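Local structure of taurine dioxygenase (Burkholderia xenovorans, 5KEU) at residues Thr232-Glu235 with Ser236-Leu239. The protein is probably an iron(II)- and 2-oxoglutarate-dependent dioxygenase of the TfdA/TauD family, crystallised here with a magnesium ion in its metal site. Numbering follows the deposited sequence.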
ATOM      1  N   THR B 232       2.799 -20.466  24.985  1.00 11.71           N
ATOM      2  CA  THR B 232       4.246 -20.368  25.204  1.00 17.01           C
ATOM      3  C   THR B 232       4.827 -19.223  24.378  1.00 12.98           C
ATOM      4  O   THR B 232       4.195 -18.736  23.439  1.00 15.57           O
ATOM      5  CB  THR B 232       4.968 -21.673  24.853  1.00 18.09           C
ATOM      6  OG1 THR B 232       5.031 -21.822  23.432  1.00 13.07           O
ATOM      7  CG2 THR B 232       4.266 -22.871  25.458  1.00 18.59           C
ATOM      8  N   PRO B 233       6.021 -18.746  24.731  1.00 12.73           N
ATOM      9  CA  PRO B 233       6.575 -17.610  23.976  1.00 11.91           C
ATOM     10  C   PRO B 233       6.720 -17.894  22.487  1.00 11.45           C
ATOM     11  O   PRO B 233       6.460 -17.003  21.660  1.00 11.90           O
ATOM     12  CB  PRO B 233       7.931 -17.373  24.663  1.00 15.34           C
ATOM     13  CG  PRO B 233       7.681 -17.824  26.113  1.00 15.24           C
ATOM     14  CD  PRO B 233       6.782 -19.027  25.970  1.00 14.93           C
ATOM     15  N   ARG B 234       7.108 -19.116  22.105  1.00 11.45           N
ATOM     16  CA  ARG B 234       7.231 -19.393  20.668  1.00 11.08           C
ATOM     17  C   ARG B 234       5.856 -19.521  20.010  1.00 14.67           C
ATOM     18  O   ARG B 234       5.651 -19.035  18.887  1.00 10.68           O
ATOM     19  CB  ARG B 234       8.072 -20.652  20.429  1.00 11.29           C
ATOM     20  CG  ARG B 234       8.155 -21.077  18.926  1.00 10.98           C
ATOM     21  CD  ARG B 234       8.555 -19.880  18.051  1.00 11.24           C
ATOM     22  NE  ARG B 234       8.591 -20.285  16.635  1.00 11.59           N
ATOM     23  CZ  ARG B 234       8.704 -19.455  15.612  1.00 15.46           C
ATOM     24  NH1 ARG B 234       8.819 -18.155  15.817  1.00 14.86           N
ATOM     25  NH2 ARG B 234       8.706 -19.946  14.373  1.00 15.04           N
ATOM     26  N   GLU B 235       4.893 -20.162  20.687  1.00 11.73           N
ATOM     27  CA  GLU B 235       3.544 -20.189  20.136  1.00 12.70           C
ATOM     28  C   GLU B 235       3.031 -18.774  19.903  1.00 11.01           C
ATOM     29  O   GLU B 235       2.419 -18.481  18.868  1.00 10.76           O
ATOM     30  CB  GLU B 235       2.594 -20.949  21.076  1.00 11.41           C
ATOM     31  CG  GLU B 235       2.945 -22.435  21.254  1.00 15.44           C
ATOM     32  CD  GLU B 235       2.203 -23.098  22.422  1.00 14.14           C
ATOM     33  OE1 GLU B 235       2.257 -24.343  22.519  1.00 13.08           O
ATOM     34  OE2 GLU B 235       1.559 -22.387  23.232  1.00 12.63           O
ATOM     35  N   SER B 236       3.245 -17.889  20.876  1.00 11.64           N
ATOM     36  CA  SER B 236       2.799 -16.510  20.741  1.00 11.67           C
ATOM     37  C   SER B 236       3.474 -15.835  19.559  1.00 10.55           C
ATOM     38  O   SER B 236       2.813 -15.205  18.723  1.00 11.78           O
ATOM     39  CB  SER B 236       3.101 -15.745  22.033  1.00 10.62           C
ATOM     40  OG  SER B 236       2.796 -14.369  21.900  1.00 12.70           O
ATOM     41  N   GLU B 237       4.799 -15.937  19.496  1.00 10.21           N
ATOM     42  CA  GLU B 237       5.549 -15.317  18.407  1.00 13.01           C
ATOM     43  C   GLU B 237       5.050 -15.795  17.044  1.00 13.37           C
ATOM     44  O   GLU B 237       4.795 -14.985  16.140  1.00 11.42           O
ATOM     45  CB  GLU B 237       7.033 -15.637  18.592  1.00 14.37           C
ATOM     46  CG  GLU B 237       7.958 -15.066  17.544  1.00 19.25           C
ATOM     47  CD  GLU B 237       9.396 -15.413  17.863  1.00 21.96           C
ATOM     48  OE1 GLU B 237       9.757 -16.613  17.828  1.00 14.85           O
ATOM     49  OE2 GLU B 237      10.145 -14.482  18.202  1.00 25.34           O
ATOM     50  N   ALA B 238       4.911 -17.115  16.873  1.00  9.72           N
ATOM     51  CA  ALA B 238       4.523 -17.655  15.567  1.00  9.49           C
ATOM     52  C   ALA B 238       3.090 -17.271  15.207  1.00 13.49           C
ATOM     53  O   ALA B 238       2.798 -16.930  14.048  1.00 11.30           O
ATOM     54  CB  ALA B 238       4.691 -19.180  15.562  1.00 11.24           C
ATOM     55  N   LEU B 239       2.174 -17.322  16.180  1.00  9.92           N
ATOM     56  CA  LEU B 239       0.794 -16.940  15.898  1.00  9.98           C
ATOM     57  C   LEU B 239       0.672 -15.450  15.589  1.00 10.71           C
ATOM     58  O   LEU B 239      -0.097 -15.055  14.701  1.00 10.28           O
ATOM     59  CB  LEU B 239      -0.114 -17.298  17.083  1.00  9.27           C
ATOM     60  CG  LEU B 239      -0.340 -18.802  17.259  1.00 11.21           C
ATOM     61  CD1 LEU B 239      -0.971 -19.083  18.627  1.00 10.14           C
ATOM     62  CD2 LEU B 239      -1.206 -19.370  16.110  1.00 13.61           C
TER
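Arg234 NH1 reaches Glu237 OE1 at 2.7 Å, an i to i+3 salt bridge on the first turn of helix 233-247, whose N-terminus is closed by a capping box. NH1 comes to the anti side of the carboxylate oxygen, out of the carboxylate plane, and the bond is bent (141° at the hydrogen); with guanidinium and carboxylate planes 78° apart, this is a single-N-H link, not a coplanar fork. Arg234 starts with CG anti to the backbone N (chi1 176°) and bends at chi2, which carries the guanidinium forward along the helix, toward Glu237 and Ala238. One of its faces then rests on the methyl of Ala238, with CB 4.0 Å from CZ. In the capping box, Thr232 OG1 accepts from Glu235 N at 3.2 Å, while Thr232 N donates to Glu235 OE2 at 2.9 Å from above the carboxylate plane. Four backbone bonds follow, beginning with Ser236 N to Thr232 O at 2.9 Å and ending with Leu239 N to Glu235 O. The turn lies at the surface, away from the metal site; its inner side meets strand 225-228, where Leu239 touches Ile228 and the buried Ser236 hydroxyl, OG, is hydrogen-bonded to Ile228 N.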